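PDB 2YJK: AFP from Microbacterium arborescens, which probably binds ferric iron and, as a Dps protein of the ferritin family, takes up and stores iron in a twelve-subunit shell. Local coordinates for residues 30-35 with 66-71; 118-123 with 143-148; 23-28 with 124-129. All blocks are in the same frame, centred on the assembly; numbering follows the deposited sequence.

In the fold
All three contacts join neighbouring, antiparallel helices of one ferritin-like bundle. Contacts 1 and 3 share helix 15-45, on adjoining segments, while contacts 2 and 3 share helix 105-130; contact 1 adds helix 51-78 and contact 2 helix 135-156. The centres of contacts 1 and 2 lie about 11 Å apart, tied by a salt bridge of 2.7 Å from K31 NZ to D122 OD2. Contacts 2 and 3 are closer, about 9 Å between centres, and L123 CD2 meets V28 CG2 at 3.8 Å. The iron site belongs to contact 1 through D70; the side chains of I144 in contact 2 and L25 in contact 3 lie about 13 and 14 Å from bound iron oxide.

Contact 1 of 3, residues 30-35 with 66-71; sequences HKMQAL and QDYADT. With OFE (Iron(II) oxide), chain P.
Q33 and Q66 join helices 15-45 and 51-78 through a reciprocal pair of amide hydrogen bonds. Q33 NE2 donates to Q66 OE1 at 2.9 Å, and Q66 NE2 returns the bond to Q33 OE1 at 3.2 Å. Each donor comes in the plane of the carbonyl it meets and uses a lone pair, although the two amides are twisted 36° against each other. Both chains start with CG anti to the backbone N (chi1 -171° in each) and bend at chi2. Glutamine suits both positions because its amide gives and accepts at once, so that each carbonyl oxygen and one N-H of each amide are paired without adding charge.

Beside this pair the packing is apolar. M32 CB rests on A69 CB at 3.8 Å, the alanine being small enough to let the helix axes approach to 8.0 Å, and M32 CG touches Y68 CB at 4.0 Å. M32 SD lies at the edge of the tyrosine ring, near its plane.

On helix 51-78, T71 OG1 donates to D67 O at 3.1 Å from above the carbonyl plane, so the hydroxyl's proton is used within its own helix; D67 O also accepts from T71 N. D70 OD2 binds FE of the iron oxide at 2.6 Å and receives a bond from W44 of a second subunit, whose K40 forms a salt bridge with OD1. E74 of the same chain and H43 of the second subunit complete the protein ligands, an intersubunit iron site consistent with the ferroxidase centre of Dps proteins.

Contact 2 of 3, residues 118-123 with 143-148; sequences AALVDL and EIKRGV
L123 and L120 of helix 105-130 reach between the side chains of I144, K145 and V148 on helix 135-156, and the contact contains no hydrogen bond from one segment to the other. The apolar group comes first. L123 sets both of its methyls against one branch of I144: CD1 and CD2 each lie 3.8 Å from I144 CG2, the two side chains crossing at about a right angle. V148 then serves both leucines with its fork, CG1 meeting L120 CD2 at 3.8 Å and CG2 standing 4.2 Å from L123 CD1. Valine suits this place because its two methyls go to different neighbours, while the leucines are long enough to bridge the 10.2 Å between the helix axes.

A second kind of contact uses the aliphatic part of a charged chain. K145 puts CG anti to its backbone N (chi1 -160°), and CG passes 3.8 Å from L120 CD2, again with the side chains at about a right angle. The chain runs extended until a bend at chi4 places NZ, which forms a salt bridge with D149 one turn on. Lysine thus covers the flank of the leucine with methylenes while its charge is matched within its own helix.

On the far side of helix 135-156, R146 and E143 pair with other subunits. R146 NH1 forms salt bridges with D139 and E143 of a fourth subunit, and E143 OE1 receives R146 of a third, so the outer face of helix 135-156 is a subunit interface. Its inner face, together with helix 105-130, forms an antiparallel pair crossing at -153°, as expected for consecutive helices in the four-helix bundle of the ferritin fold.

Contact 3 of 3, residues 23-28 with 124-129; sequences QFLTPV and QAAIDG
F24 lies across the backbone of A125, A126 and G129 and supplies most of the contact. Its CB starts on A126 CB at 3.7 Å. CG is anti to the carbonyl carbon (chi1 -68°), which brings F24 CG to 4.1 Å from A126 CA. In the ring, F24 CD1 comes 3.8 Å from A125 O, while CE1 is near both that oxygen and G129 CA. At the tip, F24 CZ is 3.6 Å from G129 CA. On the other rim, F24 CE2 meets G129 O at 3.5 Å. CD2 faces G129 C. G129 CA stands over one face of the ring, 25° off the normal, in a CH-pi contact. Q23 CG covers the centre of the opposite face.

Residue size explains the fit. A side chain on G129 would run into F24 CZ, so glycine lets the flat ring lie on bare backbone, and A126 is small enough to admit CB. An alanine in place of F24 would keep the touch on A126 CB but would probably open a gap over G129, whose CA would lose its aromatic cover. L25 adds a looser touch, CD2 to A126 CB at 4.5 Å.

P27 leaves a kink in helix 15-45, since its N cannot bond to the preceding turn. Helices 15-45 and 105-130 run antiparallel here at 165°, their axes 8.9 Å apart. L25 extends onto R75 and I76 of helix 51-78, while A126 and I127 pack on A141 of helix 135-156, so each helix of the pair packs on a further long helix of the four-helix bundle.

Contact 1 of 3, residues 30-35 with 66-71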
loop_
_atom_site.group_PDB
_atom_site.type_symbol
_atom_site.label_atom_id
_atom_site.label_comp_id
_atom_site.label_asym_id
_atom_site.label_seq_id
_atom_site.Cartn_x
_atom_site.Cartn_y
_atom_site.Cartn_z
ATOM N N HIS C 30 34.219 -5.227 1.465
ATOM C CA HIS C 30 34.947 -4.117 0.811
ATOM C C HIS C 30 34.616 -3.989 -0.688
ATOM O O HIS C 30 34.456 -2.875 -1.194
ATOM C CB HIS C 30 36.481 -4.249 0.935
ATOM C CG HIS C 30 37.023 -4.006 2.306
ATOM N ND1 HIS C 30 38.137 -4.674 2.784
ATOM C CD2 HIS C 30 36.627 -3.179 3.301
ATOM C CE1 HIS C 30 38.420 -4.236 4.005
ATOM N NE2 HIS C 30 37.503 -3.350 4.349
ATOM N N LYS C 31 34.541 -5.114 -1.393
ATOM C CA LYS C 31 34.233 -5.054 -2.835
ATOM C C LYS C 31 32.781 -4.683 -3.118
ATOM O O LYS C 31 32.499 -3.975 -4.071
ATOM C CB LYS C 31 34.593 -6.369 -3.512
ATOM C CG LYS C 31 36.146 -6.600 -3.483
ATOM C CD LYS C 31 36.528 -7.649 -4.430
ATOM C CE LYS C 31 38.087 -7.557 -4.785
ATOM N NZ LYS C 31 38.880 -7.764 -3.561
ATOM N N MET C 32 31.869 -5.159 -2.291
ATOM C CA MET C 32 30.472 -4.765 -2.432
ATOM C C MET C 32 30.241 -3.290 -2.138
ATOM O O MET C 32 29.448 -2.666 -2.787
ATOM C CB MET C 32 29.645 -5.593 -1.526
ATOM C CG MET C 32 29.422 -7.061 -2.053
ATOM S SD MET C 32 28.835 -7.172 -3.793
ATOM C CE MET C 32 30.240 -7.925 -4.479
ATOM N N GLN C 33 30.927 -2.737 -1.140
ATOM C CA GLN C 33 30.755 -1.365 -0.771
ATOM C C GLN C 33 31.442 -0.474 -1.835
ATOM O O GLN C 33 30.910 0.625 -2.116
ATOM C CB GLN C 33 31.337 -1.121 0.651
ATOM C CG GLN C 33 31.049 0.230 1.267
ATOM C CD GLN C 33 29.544 0.518 1.379
ATOM O OE1 GLN C 33 28.999 1.299 0.588
ATOM N NE2 GLN C 33 28.877 -0.110 2.336
ATOM N N ALA C 34 32.609 -0.901 -2.367
ATOM C CA ALA C 34 33.264 -0.231 -3.529
ATOM C C ALA C 34 32.333 -0.185 -4.780
ATOM O O ALA C 34 32.242 0.850 -5.446
ATOM C CB ALA C 34 34.592 -0.924 -3.910
ATOM N N LEU C 35 31.613 -1.296 -5.034
ATOM C CA LEU C 35 30.651 -1.396 -6.108
ATOM C C LEU C 35 29.460 -0.440 -5.946
ATOM O O LEU C 35 28.980 0.100 -6.951
ATOM C CB LEU C 35 30.185 -2.834 -6.239
ATOM C CG LEU C 35 29.365 -3.138 -7.493
ATOM C CD1 LEU C 35 30.238 -2.910 -8.699
ATOM C CD2 LEU C 35 28.583 -4.547 -7.508
ATOM N N GLN C 66 24.824 -2.641 -2.031
ATOM C CA GLN C 66 24.641 -2.107 -0.695
ATOM C C GLN C 66 23.994 -3.126 0.253
ATOM O O GLN C 66 24.454 -3.256 1.346
ATOM C CB GLN C 66 23.831 -0.783 -0.652
ATOM C CG GLN C 66 23.854 -0.126 0.755
ATOM C CD GLN C 66 25.301 0.292 1.173
ATOM O OE1 GLN C 66 26.008 -0.414 1.940
ATOM N NE2 GLN C 66 25.764 1.397 0.611
ATOM N N ASP C 67 22.959 -3.847 -0.178
ATOM C CA ASP C 67 22.344 -4.855 0.676
ATOM C C ASP C 67 23.334 -5.946 0.983
ATOM O O ASP C 67 23.472 -6.343 2.136
ATOM C CB ASP C 67 21.079 -5.455 0.067
ATOM C CG ASP C 67 19.888 -4.485 0.121
ATOM O OD1 ASP C 67 19.739 -3.690 1.122
ATOM O OD2 ASP C 67 19.071 -4.494 -0.862
ATOM N N TYR C 68 24.065 -6.382 -0.015
ATOM C CA TYR C 68 25.046 -7.468 0.187
ATOM C C TYR C 68 26.151 -7.069 1.120
ATOM O O TYR C 68 26.537 -7.858 1.972
ATOM C CB TYR C 68 25.617 -7.968 -1.143
ATOM C CG TYR C 68 24.574 -8.497 -2.093
ATOM C CD1 TYR C 68 23.372 -9.115 -1.610
ATOM C CD2 TYR C 68 24.752 -8.368 -3.471
ATOM C CE1 TYR C 68 22.421 -9.582 -2.495
ATOM C CE2 TYR C 68 23.778 -8.845 -4.370
ATOM C CZ TYR C 68 22.661 -9.449 -3.883
ATOM O OH TYR C 68 21.739 -9.859 -4.796
ATOM N N ALA C 69 26.619 -5.822 1.011
ATOM C CA ALA C 69 27.689 -5.327 1.904
ATOM C C ALA C 69 27.167 -5.384 3.348
ATOM O O ALA C 69 27.845 -5.911 4.259
ATOM C CB ALA C 69 28.132 -3.872 1.514
ATOM N N ASP C 70 25.937 -4.915 3.549
ATOM C CA ASP C 70 25.320 -4.960 4.901
ATOM C C ASP C 70 25.118 -6.322 5.486
ATOM O O ASP C 70 25.327 -6.485 6.667
ATOM C CB ASP C 70 23.924 -4.404 4.947
ATOM C CG ASP C 70 23.931 -2.982 5.245
ATOM O OD1 ASP C 70 24.188 -2.329 4.177
ATOM O OD2 ASP C 70 23.744 -2.552 6.494
ATOM N N THR C 71 24.629 -7.257 4.679
ATOM C CA THR C 71 24.444 -8.634 5.167
ATOM C C THR C 71 25.806 -9.276 5.536
ATOM O O THR C 71 25.891 -10.050 6.487
ATOM C CB THR C 71 23.796 -9.485 4.074
ATOM O OG1 THR C 71 22.585 -8.835 3.659
ATOM C CG2 THR C 71 23.398 -10.846 4.630
HETATM FE FE OFE P . 22.176 -2.676 8.529
HETATM O O OFE P . 21.170 -1.484 7.029
#

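Contact 2 of 3, residues 118-123 with 143-148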
loop_
_atom_site.group_PDB
_atom_site.type_symbol
_atom_site.label_atom_id
_atom_site.label_comp_id
_atom_site.label_asym_id
_atom_site.label_seq_id
_atom_site.Cartn_x
_atom_site.Cartn_y
_atom_site.Cartn_z
ATOM N N ALA C 118 35.817 -9.613 -10.011
ATOM C CA ALA C 118 36.738 -9.577 -8.830
ATOM C C ALA C 118 35.975 -9.986 -7.529
ATOM O O ALA C 118 36.517 -10.751 -6.714
ATOM C CB ALA C 118 37.373 -8.165 -8.638
ATOM N N ALA C 119 34.731 -9.500 -7.362
ATOM C CA ALA C 119 33.925 -9.884 -6.192
ATOM C C ALA C 119 33.603 -11.378 -6.223
ATOM O O ALA C 119 33.701 -12.059 -5.171
ATOM C CB ALA C 119 32.668 -9.067 -6.091
ATOM N N LEU C 120 33.280 -11.891 -7.411
ATOM C CA LEU C 120 32.975 -13.332 -7.582
ATOM C C LEU C 120 34.100 -14.259 -7.154
ATOM O O LEU C 120 33.848 -15.295 -6.517
ATOM C CB LEU C 120 32.523 -13.691 -9.018
ATOM C CG LEU C 120 31.125 -13.179 -9.339
ATOM C CD1 LEU C 120 30.811 -13.368 -10.819
ATOM C CD2 LEU C 120 30.051 -13.877 -8.455
ATOM N N VAL C 121 35.334 -13.913 -7.505
ATOM C CA VAL C 121 36.496 -14.656 -7.051
ATOM C C VAL C 121 36.506 -14.677 -5.524
ATOM O O VAL C 121 36.723 -15.712 -4.940
ATOM C CB VAL C 121 37.851 -14.043 -7.626
ATOM C CG1 VAL C 121 39.168 -14.513 -6.806
ATOM C CG2 VAL C 121 37.985 -14.366 -9.126
ATOM N N ASP C 122 36.253 -13.554 -4.869
ATOM C CA ASP C 122 36.275 -13.542 -3.393
ATOM C C ASP C 122 35.051 -14.270 -2.798
ATOM O O ASP C 122 35.169 -14.932 -1.778
ATOM C CB ASP C 122 36.401 -12.129 -2.848
ATOM C CG ASP C 122 37.841 -11.529 -3.016
ATOM O OD1 ASP C 122 38.910 -12.253 -2.958
ATOM O OD2 ASP C 122 37.915 -10.283 -3.156
ATOM N N LEU C 123 33.880 -14.190 -3.444
ATOM C CA LEU C 123 32.732 -14.996 -2.969
ATOM C C LEU C 123 33.008 -16.521 -3.073
ATOM O O LEU C 123 32.659 -17.301 -2.153
ATOM C CB LEU C 123 31.431 -14.583 -3.648
ATOM C CG LEU C 123 30.895 -13.230 -3.153
ATOM C CD1 LEU C 123 30.073 -12.571 -4.242
ATOM C CD2 LEU C 123 30.090 -13.391 -1.841
ATOM N N GLU C 143 24.194 -16.854 -0.734
ATOM C CA GLU C 143 23.083 -15.981 -1.072
ATOM C C GLU C 143 23.606 -14.732 -1.874
ATOM O O GLU C 143 23.032 -14.359 -2.896
ATOM C CB GLU C 143 22.364 -15.560 0.207
ATOM C CG GLU C 143 21.333 -14.401 0.046
ATOM C CD GLU C 143 20.895 -13.891 1.428
ATOM O OE1 GLU C 143 20.237 -14.663 2.138
ATOM O OE2 GLU C 143 21.252 -12.747 1.816
ATOM N N ILE C 144 24.680 -14.094 -1.428
ATOM C CA ILE C 144 25.190 -12.960 -2.179
ATOM C C ILE C 144 25.707 -13.386 -3.619
ATOM O O ILE C 144 25.451 -12.692 -4.626
ATOM C CB ILE C 144 26.368 -12.255 -1.440
ATOM C CG1 ILE C 144 25.909 -11.583 -0.112
ATOM C CG2 ILE C 144 27.013 -11.196 -2.389
ATOM C CD1 ILE C 144 27.064 -11.312 0.887
ATOM N N LYS C 145 26.443 -14.518 -3.707
ATOM C CA LYS C 145 26.829 -15.036 -5.046
ATOM C C LYS C 145 25.648 -15.253 -6.051
ATOM O O LYS C 145 25.764 -14.929 -7.241
ATOM C CB LYS C 145 27.670 -16.303 -4.951
ATOM C CG LYS C 145 28.437 -16.507 -6.254
ATOM C CD LYS C 145 29.376 -17.731 -6.176
ATOM C CE LYS C 145 30.301 -17.855 -7.451
ATOM N NZ LYS C 145 29.514 -18.017 -8.678
ATOM N N ARG C 146 24.530 -15.791 -5.598
ATOM C CA ARG C 146 23.366 -15.953 -6.498
ATOM C C ARG C 146 22.930 -14.607 -7.069
ATOM O O ARG C 146 22.736 -14.489 -8.302
ATOM C CB ARG C 146 22.149 -16.589 -5.798
ATOM C CG ARG C 146 22.318 -18.070 -5.576
ATOM C CD ARG C 146 21.145 -18.596 -4.810
ATOM N NE ARG C 146 19.886 -18.349 -5.517
ATOM C CZ ARG C 146 18.704 -18.753 -5.052
ATOM N NH1 ARG C 146 18.635 -19.446 -3.928
ATOM N NH2 ARG C 146 17.595 -18.465 -5.691
ATOM N N GLY C 147 22.770 -13.614 -6.202
ATOM C CA GLY C 147 22.382 -12.269 -6.660
ATOM C C GLY C 147 23.399 -11.618 -7.587
ATOM O O GLY C 147 23.017 -10.993 -8.571
ATOM N N VAL C 148 24.685 -11.767 -7.293
ATOM C CA VAL C 148 25.735 -11.144 -8.056
ATOM C C VAL C 148 25.847 -11.797 -9.444
ATOM O O VAL C 148 25.914 -11.069 -10.465
ATOM C CB VAL C 148 27.085 -11.171 -7.274
ATOM C CG1 VAL C 148 28.273 -10.562 -8.103
ATOM C CG2 VAL C 148 26.990 -10.316 -5.997
#

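Contact 3 of 3, residues 23-28 with 124-129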
loop_
_atom_site.group_PDB
_atom_site.type_symbol
_atom_site.label_atom_id
_atom_site.label_comp_id
_atom_site.label_asym_id
_atom_site.label_seq_id
_atom_site.Cartn_x
_atom_site.Cartn_y
_atom_site.Cartn_z
ATOM N N GLN C 23 37.789 -13.358 8.057
ATOM C CA GLN C 23 38.749 -13.570 7.029
ATOM C C GLN C 23 38.112 -13.674 5.655
ATOM O O GLN C 23 38.639 -13.108 4.718
ATOM C CB GLN C 23 39.574 -14.808 7.358
ATOM C CG GLN C 23 40.459 -15.262 6.218
ATOM C CD GLN C 23 41.215 -16.504 6.558
ATOM O OE1 GLN C 23 42.066 -16.952 5.770
ATOM N NE2 GLN C 23 40.928 -17.088 7.743
ATOM N N PHE C 24 37.022 -14.409 5.504
ATOM C CA PHE C 24 36.458 -14.643 4.156
ATOM C C PHE C 24 35.390 -13.641 3.741
ATOM O O PHE C 24 35.213 -13.340 2.548
ATOM C CB PHE C 24 35.920 -16.042 4.077
ATOM C CG PHE C 24 36.981 -17.080 4.126
ATOM C CD1 PHE C 24 37.876 -17.220 3.039
ATOM C CD2 PHE C 24 37.076 -17.959 5.223
ATOM C CE1 PHE C 24 38.855 -18.232 3.035
ATOM C CE2 PHE C 24 38.091 -18.981 5.239
ATOM C CZ PHE C 24 38.974 -19.095 4.163
ATOM N N LEU C 25 34.697 -13.092 4.729
ATOM C CA LEU C 25 33.632 -12.142 4.423
ATOM C C LEU C 25 34.107 -10.692 4.311
ATOM O O LEU C 25 33.497 -9.886 3.604
ATOM C CB LEU C 25 32.528 -12.264 5.440
ATOM C CG LEU C 25 31.734 -13.575 5.264
ATOM C CD1 LEU C 25 30.582 -13.584 6.305
ATOM C CD2 LEU C 25 31.158 -13.782 3.891
ATOM N N THR C 26 35.192 -10.362 4.988
ATOM C CA THR C 26 35.741 -9.006 4.892
ATOM C C THR C 26 36.039 -8.499 3.463
ATOM O O THR C 26 35.717 -7.325 3.177
ATOM C CB THR C 26 36.960 -8.794 5.835
ATOM O OG1 THR C 26 36.538 -9.106 7.154
ATOM C CG2 THR C 26 37.458 -7.383 5.792
ATOM N N PRO C 27 36.650 -9.340 2.583
ATOM C CA PRO C 27 36.924 -8.865 1.199
ATOM C C PRO C 27 35.605 -8.680 0.456
ATOM O O PRO C 27 35.459 -7.805 -0.403
ATOM C CB PRO C 27 37.714 -10.050 0.565
ATOM C CG PRO C 27 38.387 -10.752 1.806
ATOM C CD PRO C 27 37.280 -10.654 2.845
ATOM N N VAL C 28 34.609 -9.462 0.822
ATOM C CA VAL C 28 33.264 -9.237 0.280
ATOM C C VAL C 28 32.661 -7.884 0.666
ATOM O O VAL C 28 32.133 -7.152 -0.195
ATOM C CB VAL C 28 32.344 -10.423 0.649
ATOM C CG1 VAL C 28 30.921 -10.211 0.117
ATOM C CG2 VAL C 28 32.927 -11.735 0.072
ATOM N N GLN C 124 33.663 -16.940 -4.157
ATOM C CA GLN C 124 33.908 -18.358 -4.362
ATOM C C GLN C 124 34.983 -18.819 -3.369
ATOM O O GLN C 124 34.795 -19.797 -2.694
ATOM C CB GLN C 124 34.259 -18.688 -5.826
ATOM C CG GLN C 124 34.347 -20.239 -6.161
ATOM C CD GLN C 124 32.993 -20.994 -5.908
ATOM O OE1 GLN C 124 31.917 -20.535 -6.322
ATOM N NE2 GLN C 124 33.057 -22.118 -5.198
ATOM N N ALA C 125 36.009 -18.024 -3.146
ATOM C CA ALA C 125 36.888 -18.313 -2.005
ATOM C C ALA C 125 36.148 -18.405 -0.628
ATOM O O ALA C 125 36.451 -19.270 0.188
ATOM C CB ALA C 125 38.062 -17.311 -1.943
ATOM N N ALA C 126 35.176 -17.526 -0.374
ATOM C CA ALA C 126 34.460 -17.626 0.920
ATOM C C ALA C 126 33.648 -18.904 0.991
ATOM O O ALA C 126 33.675 -19.560 1.985
ATOM C CB ALA C 126 33.606 -16.416 1.210
ATOM N N ILE C 127 32.990 -19.272 -0.099
ATOM C CA ILE C 127 32.156 -20.476 -0.135
ATOM C C ILE C 127 33.003 -21.720 0.087
ATOM O O ILE C 127 32.622 -22.581 0.878
ATOM C CB ILE C 127 31.341 -20.580 -1.460
ATOM C CG1 ILE C 127 30.330 -19.434 -1.501
ATOM C CG2 ILE C 127 30.611 -21.940 -1.589
ATOM C CD1 ILE C 127 29.903 -19.089 -2.882
ATOM N N ASP C 128 34.142 -21.807 -0.597
ATOM C CA ASP C 128 35.084 -22.922 -0.384
ATOM C C ASP C 128 35.640 -22.876 1.038
ATOM O O ASP C 128 35.640 -23.880 1.742
ATOM C CB ASP C 128 36.254 -22.904 -1.413
ATOM C CG ASP C 128 35.788 -23.134 -2.889
ATOM O OD1 ASP C 128 34.682 -23.696 -3.103
ATOM O OD2 ASP C 128 36.508 -22.708 -3.838
ATOM N N GLY C 129 36.097 -21.694 1.469
ATOM C CA GLY C 129 36.820 -21.555 2.748
ATOM C C GLY C 129 35.934 -21.714 3.986
ATOM O O GLY C 129 36.423 -22.097 5.037
#